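Local atomic coordinates of alpha-rhamnosidase (Dictyoglomus thermophilum, PDB entry 6I60), a protein that probably hydrolyses terminal non-reducing alpha-L-rhamnose residues from alpha-L-rhamnosides, including rhamnosylated natural flavonoids. Residues Trp55-Leu60 against Glu64-Tyr69; Val117-Trp120 against Glu126-Phe129; Lys861-Leu864 against Gly869-Glu872. All blocks are in the same frame, centred on the assembly; numbering follows the deposited sequence.

Interaction 1 (Trp55-Leu60 against Glu64-Tyr69); sequences WKLRHL and EKQTAY
Trp55 meets Gln66 and Tyr69 inside the N-terminal immunoglobulin-like domain, where residues 55-60 leave one sheet of the fold and 64-69 enter the other. The indole and the glutamine side chain cross at about a right angle. Gln66, extended beyond CG, presents OE1 in the plane of the indole, and Trp55 NE1 donates to it over 3.2 Å. The bond is nearly straight and falls on a lone pair of the amide oxygen. The same amide's NE2 is held by the backbone oxygens of Ser95 and Glu97, so both ends of this buried group are engaged and its rotation is fixed. Leu57 reaches across with CD1, which lies 3.6 Å from Gln66 CB.

Along the six-membered ring, Trp55 CH2 comes 3.6 Å from Tyr69 CD1, with the two ring planes inclined at 51°, an oblique pairing. At the turn end, Glu64 lies over the imidazole of His59, ring and carboxylate planes 25° apart. Its OE1 accepts from Ser122 N, while His59 ND1 accepts a hydrogen bond from Glu61 N. Chi1 (-85°) sets Glu64 CG 3.4 Å from His59 ND1, and the chi2 bend lays the carboxylate over the ring.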
ATOM      1  N   TRP A  55       6.418   3.351  19.858  1.00 49.72           N
ATOM      2  CA  TRP A  55       6.668   2.197  20.711  1.00 49.06           C
ATOM      3  C   TRP A  55       5.338   1.627  21.178  1.00 47.71           C
ATOM      4  O   TRP A  55       4.314   2.315  21.186  1.00 50.86           O
ATOM      5  CB  TRP A  55       7.538   2.565  21.916  1.00 52.18           C
ATOM      6  CG  TRP A  55       6.981   3.701  22.714  1.00 51.96           C
ATOM      7  CD1 TRP A  55       6.007   3.634  23.668  1.00 51.11           C
ATOM      8  CD2 TRP A  55       7.358   5.080  22.621  1.00 49.68           C
ATOM      9  NE1 TRP A  55       5.756   4.886  24.177  1.00 51.38           N
ATOM     10  CE2 TRP A  55       6.573   5.791  23.551  1.00 49.66           C
ATOM     11  CE3 TRP A  55       8.285   5.781  21.845  1.00 44.49           C
ATOM     12  CZ2 TRP A  55       6.687   7.167  23.724  1.00 49.21           C
ATOM     13  CZ3 TRP A  55       8.395   7.144  22.017  1.00 47.52           C
ATOM     14  CH2 TRP A  55       7.602   7.824  22.951  1.00 52.29           C
ATOM     15  N   LYS A  56       5.373   0.358  21.578  1.00 49.30           N
ATOM     16  CA  LYS A  56       4.222  -0.344  22.124  1.00 47.85           C
ATOM     17  C   LYS A  56       4.438  -0.628  23.605  1.00 47.28           C
ATOM     18  O   LYS A  56       5.567  -0.610  24.105  1.00 48.53           O
ATOM     19  CB  LYS A  56       3.968  -1.653  21.366  1.00 46.70           C
ATOM     20  CG  LYS A  56       3.694  -1.463  19.885  1.00 43.78           C
ATOM     21  CD  LYS A  56       3.748  -2.784  19.134  1.00 52.79           C
ATOM     22  CE  LYS A  56       3.399  -2.599  17.663  1.00 51.78           C
ATOM     23  NZ  LYS A  56       2.029  -2.041  17.480  1.00 53.57           N
ATOM     24  N   LEU A  57       3.341  -0.901  24.309  1.00 47.42           N
ATOM     25  CA  LEU A  57       3.372  -1.039  25.757  1.00 49.55           C
ATOM     26  C   LEU A  57       2.737  -2.352  26.188  1.00 47.91           C
ATOM     27  O   LEU A  57       1.878  -2.907  25.498  1.00 56.96           O
ATOM     28  CB  LEU A  57       2.653   0.128  26.442  1.00 51.88           C
ATOM     29  CG  LEU A  57       3.190   1.514  26.090  1.00 49.87           C
ATOM     30  CD1 LEU A  57       2.278   2.596  26.636  1.00 47.35           C
ATOM     31  CD2 LEU A  57       4.606   1.676  26.615  1.00 49.20           C
ATOM     32  N   ARG A  58       3.172  -2.836  27.351  1.00 46.24           N
ATOM     33  CA  ARG A  58       2.663  -4.068  27.939  1.00 53.16           C
ATOM     34  C   ARG A  58       2.761  -3.949  29.453  1.00 59.25           C
ATOM     35  O   ARG A  58       3.792  -3.517  29.975  1.00 63.26           O
ATOM     36  CB  ARG A  58       3.450  -5.287  27.442  1.00 48.74           C
ATOM     37  CG  ARG A  58       3.221  -6.554  28.253  1.00 63.88           C
ATOM     38  CD  ARG A  58       2.813  -7.716  27.358  1.00 73.90           C
ATOM     39  NE  ARG A  58       3.079  -9.012  27.981  1.00 74.98           N
ATOM     40  CZ  ARG A  58       3.083 -10.168  27.326  1.00 80.94           C
ATOM     41  NH1 ARG A  58       2.835 -10.198  26.023  1.00 79.57           N
ATOM     42  NH2 ARG A  58       3.335 -11.298  27.974  1.00 73.70           N
ATOM     43  N   HIS A  59       1.695  -4.327  30.151  1.00 56.34           N
ATOM     44  CA  HIS A  59       1.646  -4.220  31.599  1.00 51.22           C
ATOM     45  C   HIS A  59       1.086  -5.505  32.193  1.00 57.18           C
ATOM     46  O   HIS A  59       0.384  -6.268  31.526  1.00 58.28           O
ATOM     47  CB  HIS A  59       0.797  -3.021  32.044  1.00 57.30           C
ATOM     48  CG  HIS A  59       1.157  -2.494  33.397  1.00 64.20           C
ATOM     49  ND1 HIS A  59       0.605  -2.987  34.560  1.00 61.08           N
ATOM     50  CD2 HIS A  59       2.011  -1.513  33.774  1.00 62.56           C
ATOM     51  CE1 HIS A  59       1.104  -2.335  35.594  1.00 64.20           C
ATOM     52  NE2 HIS A  59       1.961  -1.434  35.145  1.00 66.56           N
ATOM     53  N   LEU A  60       1.410  -5.733  33.468  1.00 61.70           N
ATOM     54  CA  LEU A  60       0.887  -6.904  34.164  1.00 55.58           C
ATOM     55  C   LEU A  60      -0.590  -6.738  34.494  1.00 55.98           C
ATOM     56  O   LEU A  60      -1.359  -7.704  34.428  1.00 52.81           O
ATOM     57  CB  LEU A  60       1.686  -7.159  35.442  1.00 50.90           C
ATOM     58  CG  LEU A  60       3.141  -7.596  35.288  1.00 61.53           C
ATOM     59  CD1 LEU A  60       3.864  -7.509  36.626  1.00 59.42           C
ATOM     60  CD2 LEU A  60       3.219  -9.004  34.716  1.00 65.50           C
ATOM     61  N   GLU A  64      -4.694  -0.275  32.218  1.00 57.86           N
ATOM     62  CA  GLU A  64      -3.484   0.525  32.286  1.00 59.92           C
ATOM     63  C   GLU A  64      -3.369   1.405  31.049  1.00 57.26           C
ATOM     64  O   GLU A  64      -3.827   1.042  29.962  1.00 54.45           O
ATOM     65  CB  GLU A  64      -2.244  -0.362  32.427  1.00 57.17           C
ATOM     66  CG  GLU A  64      -1.935  -0.769  33.858  1.00 60.94           C
ATOM     67  CD  GLU A  64      -1.534   0.408  34.727  1.00 65.00           C
ATOM     68  OE1 GLU A  64      -1.212   1.480  34.172  1.00 61.48           O
ATOM     69  OE2 GLU A  64      -1.533   0.259  35.968  1.00 74.91           O
ATOM     70  N   LYS A  65      -2.760   2.575  31.232  1.00 60.85           N
ATOM     71  CA  LYS A  65      -2.622   3.553  30.163  1.00 56.05           C
ATOM     72  C   LYS A  65      -1.417   4.434  30.461  1.00 54.50           C
ATOM     73  O   LYS A  65      -1.169   4.782  31.618  1.00 60.50           O
ATOM     74  CB  LYS A  65      -3.902   4.389  30.015  1.00 49.11           C
ATOM     75  CG  LYS A  65      -3.688   5.887  29.887  1.00 63.79           C
ATOM     76  CD  LYS A  65      -4.978   6.593  29.487  1.00 75.87           C
ATOM     77  CE  LYS A  65      -5.005   8.029  29.987  1.00 78.31           C
ATOM     78  NZ  LYS A  65      -6.233   8.750  29.544  1.00 78.81           N
ATOM     79  N   GLN A  66      -0.663   4.775  29.417  1.00 51.65           N
ATOM     80  CA  GLN A  66       0.533   5.591  29.591  1.00 55.35           C
ATOM     81  C   GLN A  66       0.159   7.010  29.999  1.00 57.03           C
ATOM     82  O   GLN A  66      -0.721   7.631  29.395  1.00 57.43           O
ATOM     83  CB  GLN A  66       1.352   5.618  28.301  1.00 54.23           C
ATOM     84  CG  GLN A  66       2.493   6.629  28.312  1.00 52.47           C
ATOM     85  CD  GLN A  66       3.189   6.745  26.968  1.00 49.42           C
ATOM     86  OE1 GLN A  66       3.809   5.795  26.495  1.00 51.13           O
ATOM     87  NE2 GLN A  66       3.089   7.914  26.348  1.00 51.33           N
ATOM     88  N   THR A  67       0.837   7.527  31.027  1.00 58.88           N
ATOM     89  CA  THR A  67       0.648   8.901  31.467  1.00 57.57           C
ATOM     90  C   THR A  67       1.854   9.793  31.214  1.00 56.25           C
ATOM     91  O   THR A  67       1.700  11.018  31.202  1.00 59.54           O
ATOM     92  CB  THR A  67       0.312   8.945  32.963  1.00 49.55           C
ATOM     93  OG1 THR A  67       1.378   8.348  33.711  1.00 51.47           O
ATOM     94  CG2 THR A  67      -0.981   8.195  33.236  1.00 51.85           C
ATOM     95  N   ALA A  68       3.037   9.220  31.013  1.00 54.64           N
ATOM     96  CA  ALA A  68       4.233  10.008  30.754  1.00 61.68           C
ATOM     97  C   ALA A  68       5.257   9.138  30.043  1.00 60.04           C
ATOM     98  O   ALA A  68       5.259   7.913  30.192  1.00 60.02           O
ATOM     99  CB  ALA A  68       4.824  10.580  32.048  1.00 55.97           C
ATOM    100  N   TYR A  69       6.125   9.784  29.267  1.00 58.11           N
ATOM    101  CA  TYR A  69       7.202   9.096  28.570  1.00 56.33           C
ATOM    102  C   TYR A  69       8.459   9.956  28.604  1.00 56.99           C
ATOM    103  O   TYR A  69       8.410  11.156  28.883  1.00 60.16           O
ATOM    104  CB  TYR A  69       6.825   8.767  27.115  1.00 50.29           C
ATOM    105  CG  TYR A  69       6.769   9.974  26.202  1.00 56.07           C
ATOM    106  CD1 TYR A  69       7.896  10.406  25.510  1.00 51.08           C
ATOM    107  CD2 TYR A  69       5.587  10.682  26.033  1.00 59.02           C
ATOM    108  CE1 TYR A  69       7.847  11.510  24.683  1.00 49.86           C
ATOM    109  CE2 TYR A  69       5.528  11.786  25.204  1.00 58.39           C
ATOM    110  CZ  TYR A  69       6.661  12.197  24.534  1.00 57.54           C
ATOM    111  OH  TYR A  69       6.603  13.297  23.709  1.00 56.56           O
TER

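Interaction 2 (Val117-Trp120 against Glu126-Phe129); sequences VRWW and ESPF
Arg118 lies between Phe129 and Glu126, and its side chain carries both the aromatic and the charged part of this contact. The aromatic part begins with Arg118 CG, which sits over the centre of the Phe129 ring, 3.5 Å from the centroid, a CH-pi contact 12° off the ring normal. Further out, the arginine chain turns at chi3 (-50°), and NH1 comes 3.3 Å from Phe129 CE2; guanidinium and ring planes are 36° apart, so the two are not flat against each other. A second CH-pi contact has Glu126 CA over the five-membered ring of Trp120. From there the extended glutamate runs alongside the indole, pointing the same way, with CG 3.9 Å from Trp120 CZ2.

The ionic part is a salt bridge of Arg118 NH1 with Glu126 OE1 at 3.1 Å. The carboxylate oxygen stands over the guanidinium face opposite Phe129, so the attraction is between charges and no N-H is aimed at it.

The polar part is modest. Trp120 and Glu126 form a single bridge, and Ser127 N makes a weak hydrogen bond to Trp119 O at 3.3 Å. Ser127 OG comes within 3.4 Å of Trp119 CD1, but the polar partner of Trp119 NE1 is Tyr30 O.

In the immunoglobulin-like domain, residues 126-129 belong to the connection from strand 112-120 to strand 133-137, its antiparallel neighbour. On the opposite edge, strand 112-120 pairs with strand 68-74, whose Ala68 and Gln70 touch Trp120 and whose Ile72 touches Phe129, while Trp119 packs on Leu57, Asn28 and Pro32.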
ATOM      1  N   VAL A 117      13.644   4.441  25.641  1.00 51.66           N
ATOM      2  CA  VAL A 117      12.467   5.171  26.105  1.00 54.39           C
ATOM      3  C   VAL A 117      11.915   4.485  27.347  1.00 54.67           C
ATOM      4  O   VAL A 117      11.951   3.257  27.467  1.00 56.55           O
ATOM      5  CB  VAL A 117      11.405   5.291  24.983  1.00 50.04           C
ATOM      6  CG1 VAL A 117      10.798   3.941  24.658  1.00 49.78           C
ATOM      7  CG2 VAL A 117      10.321   6.286  25.370  1.00 47.76           C
ATOM      8  N   ARG A 118      11.427   5.296  28.282  1.00 53.45           N
ATOM      9  CA  ARG A 118      10.681   4.842  29.445  1.00 55.28           C
ATOM     10  C   ARG A 118       9.258   5.375  29.370  1.00 55.74           C
ATOM     11  O   ARG A 118       8.970   6.339  28.657  1.00 59.23           O
ATOM     12  CB  ARG A 118      11.331   5.308  30.753  1.00 62.95           C
ATOM     13  CG  ARG A 118      12.751   4.825  30.967  1.00 70.97           C
ATOM     14  CD  ARG A 118      13.272   5.230  32.342  1.00 74.68           C
ATOM     15  NE  ARG A 118      13.071   6.651  32.621  1.00 69.65           N
ATOM     16  CZ  ARG A 118      13.905   7.398  33.338  1.00 64.12           C
ATOM     17  NH1 ARG A 118      15.001   6.860  33.855  1.00 62.11           N
ATOM     18  NH2 ARG A 118      13.641   8.680  33.545  1.00 63.45           N
ATOM     19  N   TRP A 119       8.366   4.742  30.127  1.00 56.59           N
ATOM     20  CA  TRP A 119       6.976   5.164  30.170  1.00 54.93           C
ATOM     21  C   TRP A 119       6.457   5.051  31.594  1.00 51.82           C
ATOM     22  O   TRP A 119       6.899   4.200  32.370  1.00 53.57           O
ATOM     23  CB  TRP A 119       6.101   4.339  29.213  1.00 52.58           C
ATOM     24  CG  TRP A 119       5.796   2.954  29.700  1.00 58.09           C
ATOM     25  CD1 TRP A 119       6.679   1.925  29.849  1.00 52.36           C
ATOM     26  CD2 TRP A 119       4.514   2.445  30.092  1.00 57.00           C
ATOM     27  NE1 TRP A 119       6.028   0.806  30.314  1.00 53.65           N
ATOM     28  CE2 TRP A 119       4.699   1.099  30.470  1.00 56.81           C
ATOM     29  CE3 TRP A 119       3.230   2.994  30.162  1.00 53.69           C
ATOM     30  CZ2 TRP A 119       3.647   0.296  30.910  1.00 53.27           C
ATOM     31  CZ3 TRP A 119       2.188   2.196  30.600  1.00 57.02           C
ATOM     32  CH2 TRP A 119       2.403   0.861  30.968  1.00 53.40           C
ATOM     33  N   TRP A 120       5.522   5.931  31.932  1.00 53.36           N
ATOM     34  CA  TRP A 120       4.871   5.936  33.232  1.00 53.15           C
ATOM     35  C   TRP A 120       3.445   5.433  33.065  1.00 55.29           C
ATOM     36  O   TRP A 120       2.710   5.913  32.196  1.00 53.18           O
ATOM     37  CB  TRP A 120       4.880   7.338  33.845  1.00 54.83           C
ATOM     38  CG  TRP A 120       6.198   7.727  34.453  1.00 53.88           C
ATOM     39  CD1 TRP A 120       6.511   7.754  35.781  1.00 51.66           C
ATOM     40  CD2 TRP A 120       7.377   8.148  33.755  1.00 57.82           C
ATOM     41  NE1 TRP A 120       7.812   8.163  35.953  1.00 47.64           N
ATOM     42  CE2 TRP A 120       8.366   8.412  34.726  1.00 51.99           C
ATOM     43  CE3 TRP A 120       7.695   8.328  32.404  1.00 56.76           C
ATOM     44  CZ2 TRP A 120       9.647   8.846  34.389  1.00 51.93           C
ATOM     45  CZ3 TRP A 120       8.969   8.760  32.073  1.00 57.42           C
ATOM     46  CH2 TRP A 120       9.928   9.013  33.061  1.00 51.35           C
ATOM     47  N   GLU A 126       7.287   4.263  37.480  1.00 58.57           N
ATOM     48  CA  GLU A 126       8.304   4.375  36.447  1.00 55.80           C
ATOM     49  C   GLU A 126       8.729   2.998  35.957  1.00 51.74           C
ATOM     50  O   GLU A 126       8.892   2.062  36.746  1.00 52.20           O
ATOM     51  CB  GLU A 126       9.513   5.140  36.985  1.00 64.08           C
ATOM     52  CG  GLU A 126      10.588   5.432  35.956  1.00 65.27           C
ATOM     53  CD  GLU A 126      11.877   5.909  36.588  1.00 64.22           C
ATOM     54  OE1 GLU A 126      12.654   6.607  35.905  1.00 66.11           O
ATOM     55  OE2 GLU A 126      12.112   5.588  37.772  1.00 78.07           O
ATOM     56  N   SER A 127       8.908   2.879  34.643  1.00 52.47           N
ATOM     57  CA  SER A 127       9.315   1.652  33.978  1.00 60.88           C
ATOM     58  C   SER A 127      10.799   1.695  33.628  1.00 59.12           C
ATOM     59  O   SER A 127      11.369   2.774  33.445  1.00 61.40           O
ATOM     60  CB  SER A 127       8.501   1.437  32.699  1.00 62.72           C
ATOM     61  OG  SER A 127       9.272   0.793  31.698  1.00 63.84           O
ATOM     62  N   PRO A 128      11.451   0.536  33.537  1.00 58.29           N
ATOM     63  CA  PRO A 128      12.855   0.508  33.111  1.00 55.71           C
ATOM     64  C   PRO A 128      13.010   0.996  31.679  1.00 56.36           C
ATOM     65  O   PRO A 128      12.052   1.107  30.912  1.00 60.93           O
ATOM     66  CB  PRO A 128      13.246  -0.968  33.246  1.00 49.16           C
ATOM     67  CG  PRO A 128      12.240  -1.551  34.180  1.00 60.86           C
ATOM     68  CD  PRO A 128      10.970  -0.797  33.938  1.00 59.82           C
ATOM     69  N   PHE A 129      14.255   1.296  31.323  1.00 57.35           N
ATOM     70  CA  PHE A 129      14.550   1.762  29.977  1.00 61.38           C
ATOM     71  C   PHE A 129      14.402   0.624  28.975  1.00 61.07           C
ATOM     72  O   PHE A 129      14.643  -0.545  29.284  1.00 63.34           O
ATOM     73  CB  PHE A 129      15.963   2.341  29.908  1.00 64.77           C
ATOM     74  CG  PHE A 129      16.010   3.841  29.985  1.00 66.80           C
ATOM     75  CD1 PHE A 129      15.526   4.618  28.946  1.00 63.05           C
ATOM     76  CD2 PHE A 129      16.540   4.474  31.097  1.00 65.27           C
ATOM     77  CE1 PHE A 129      15.567   5.998  29.015  1.00 61.74           C
ATOM     78  CE2 PHE A 129      16.586   5.853  31.172  1.00 60.69           C
ATOM     79  CZ  PHE A 129      16.099   6.616  30.130  1.00 63.54           C
TER

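Interaction 3 (Lys861-Leu864 against Gly869-Glu872); sequences KARL and GEVE
Arg863 reaches over to both Glu872 and Glu870. Its CB lies 3.8 Å from OE1 of Glu872, its cross-strand partner. CG, placed opposite the backbone N by chi1 of 174°, carries the chain on to lie 3.5 Å from Glu872 OE1, and CD comes closer to that oxygen, at 3.2 Å. At chi3 (86°) the chain bends; NE then turns to a salt bridge with Glu467 on strand 466-470, the other neighbour of this strand. NH1 goes instead to Glu870 OE1 at 2.9 Å, with guanidinium and carboxylate planes 45° apart. Two acidic groups on separate strands thus grip the one arginine tip.

The backbones beneath form an antiparallel beta hairpin of strands 859-866 and 869-877, in the C-terminal domain of the rhamnosidase. Arg863 and Glu872 are a non-hydrogen-bonded pair. Next to them, Leu864 and Val871 are the hydrogen-bonded pair, Leu864 N reaching Val871 O at 2.6 Å and Val871 N reaching Leu864 O at 2.7 Å. Both of their side chains lie on the buried face, where each touches Val837 of strand 837-841; Leu864 also meets Tyr831 of helix 826-835.

On the charged face, Lys861 adds a long salt bridge to Glu872, NZ standing 3.7 Å from OE1. The other carboxylate oxygen, Glu872 OE2, accepts a hydrogen bond from Asn874 ND2.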
ATOM      1  N   LYS A 861     -13.952 -13.701  13.576  1.00 50.92           N
ATOM      2  CA  LYS A 861     -12.867 -13.140  14.366  1.00 48.95           C
ATOM      3  C   LYS A 861     -12.029 -12.210  13.503  1.00 49.77           C
ATOM      4  O   LYS A 861     -11.741 -12.520  12.343  1.00 57.23           O
ATOM      5  CB  LYS A 861     -11.967 -14.229  14.961  1.00 46.68           C
ATOM      6  CG  LYS A 861     -10.593 -13.711  15.373  1.00 51.20           C
ATOM      7  CD  LYS A 861      -9.569 -14.817  15.480  1.00 56.12           C
ATOM      8  CE  LYS A 861      -8.411 -14.405  16.377  1.00 62.77           C
ATOM      9  NZ  LYS A 861      -7.572 -15.567  16.792  1.00 60.21           N
ATOM     10  N   ALA A 862     -11.641 -11.076  14.079  1.00 41.22           N
ATOM     11  CA  ALA A 862     -10.647 -10.190  13.489  1.00 44.55           C
ATOM     12  C   ALA A 862      -9.584  -9.909  14.537  1.00 48.29           C
ATOM     13  O   ALA A 862      -9.906  -9.464  15.643  1.00 54.82           O
ATOM     14  CB  ALA A 862     -11.278  -8.887  12.996  1.00 49.44           C
ATOM     15  N   ARG A 863      -8.327 -10.182  14.200  1.00 51.39           N
ATOM     16  CA  ARG A 863      -7.195  -9.879  15.066  1.00 54.68           C
ATOM     17  C   ARG A 863      -6.281  -8.912  14.328  1.00 59.20           C
ATOM     18  O   ARG A 863      -5.768  -9.241  13.253  1.00 61.22           O
ATOM     19  CB  ARG A 863      -6.438 -11.150  15.459  1.00 52.38           C
ATOM     20  CG  ARG A 863      -5.164 -10.889  16.245  1.00 55.18           C
ATOM     21  CD  ARG A 863      -4.397 -12.173  16.522  1.00 62.71           C
ATOM     22  NE  ARG A 863      -3.503 -12.535  15.423  1.00 76.93           N
ATOM     23  CZ  ARG A 863      -2.318 -11.972  15.201  1.00 84.42           C
ATOM     24  NH1 ARG A 863      -1.874 -11.009  15.999  1.00 87.27           N
ATOM     25  NH2 ARG A 863      -1.576 -12.369  14.176  1.00 81.11           N
ATOM     26  N   LEU A 864      -6.085  -7.725  14.898  1.00 56.42           N
ATOM     27  CA  LEU A 864      -5.287  -6.679  14.278  1.00 47.44           C
ATOM     28  C   LEU A 864      -4.075  -6.356  15.140  1.00 51.40           C
ATOM     29  O   LEU A 864      -4.132  -6.414  16.371  1.00 58.09           O
ATOM     30  CB  LEU A 864      -6.109  -5.401  14.060  1.00 52.26           C
ATOM     31  CG  LEU A 864      -7.558  -5.555  13.594  1.00 51.40           C
ATOM     32  CD1 LEU A 864      -8.383  -4.337  13.982  1.00 47.83           C
ATOM     33  CD2 LEU A 864      -7.608  -5.779  12.096  1.00 51.78           C
ATOM     34  N   GLY A 869      -0.710  -1.998  19.665  1.00 52.76           N
ATOM     35  CA  GLY A 869      -0.544  -3.395  20.012  1.00 55.65           C
ATOM     36  C   GLY A 869      -1.564  -4.300  19.352  1.00 58.80           C
ATOM     37  O   GLY A 869      -2.060  -3.997  18.262  1.00 57.82           O
ATOM     38  N   GLU A 870      -1.894  -5.410  20.005  1.00 50.97           N
ATOM     39  CA  GLU A 870      -2.807  -6.396  19.448  1.00 53.72           C
ATOM     40  C   GLU A 870      -4.247  -6.060  19.820  1.00 59.37           C
ATOM     41  O   GLU A 870      -4.552  -5.810  20.990  1.00 59.72           O
ATOM     42  CB  GLU A 870      -2.449  -7.797  19.944  1.00 53.74           C
ATOM     43  CG  GLU A 870      -1.574  -8.589  18.990  1.00 60.31           C
ATOM     44  CD  GLU A 870      -1.805 -10.082  19.101  1.00 71.85           C
ATOM     45  OE1 GLU A 870      -0.912 -10.856  18.696  1.00 80.03           O
ATOM     46  OE2 GLU A 870      -2.881 -10.480  19.594  1.00 70.90           O
ATOM     47  N   VAL A 871      -5.125  -6.058  18.818  1.00 54.77           N
ATOM     48  CA  VAL A 871      -6.558  -5.861  19.000  1.00 52.29           C
ATOM     49  C   VAL A 871      -7.270  -7.080  18.431  1.00 55.25           C
ATOM     50  O   VAL A 871      -7.020  -7.470  17.283  1.00 55.92           O
ATOM     51  CB  VAL A 871      -7.049  -4.571  18.316  1.00 52.18           C
ATOM     52  CG1 VAL A 871      -8.549  -4.403  18.510  1.00 53.20           C
ATOM     53  CG2 VAL A 871      -6.297  -3.361  18.852  1.00 45.55           C
ATOM     54  N   GLU A 872      -8.153  -7.682  19.226  1.00 55.45           N
ATOM     55  CA  GLU A 872      -8.797  -8.929  18.839  1.00 57.77           C
ATOM     56  C   GLU A 872     -10.272  -8.901  19.213  1.00 47.68           C
ATOM     57  O   GLU A 872     -10.661  -8.326  20.232  1.00 53.59           O
ATOM     58  CB  GLU A 872      -8.116 -10.136  19.501  1.00 54.30           C
ATOM     59  CG  GLU A 872      -8.461 -11.474  18.869  1.00 53.32           C
ATOM     60  CD  GLU A 872      -7.618 -12.607  19.415  1.00 63.99           C
ATOM     61  OE1 GLU A 872      -6.484 -12.795  18.926  1.00 61.43           O
ATOM     62  OE2 GLU A 872      -8.090 -13.311  20.334  1.00 77.44           O
TER

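Interactions 1 and 2 belong to one immunoglobulin-like domain and touch directly: Thr67 and Ala68 both pair with Trp120 in a classic beta bulge between strands 68-74 and 112-120, and Leu57 packs on Trp119. Interaction 1 is the buried one, relying on an indole-amide bond and aromatic packing between the two sheets. Interaction 2 is partly buried, with its arginine and glutamate nearer the surface. Interaction 3, in the C-terminal domain, is also partly buried: a regular hairpin with paired backbone hydrogen bonds, Leu864 and Val871 inside and the charged residues more exposed. Its centre lies about 18 Å from that of interaction 1, and Lys56 NZ packs near Gly869 N where the two domains meet.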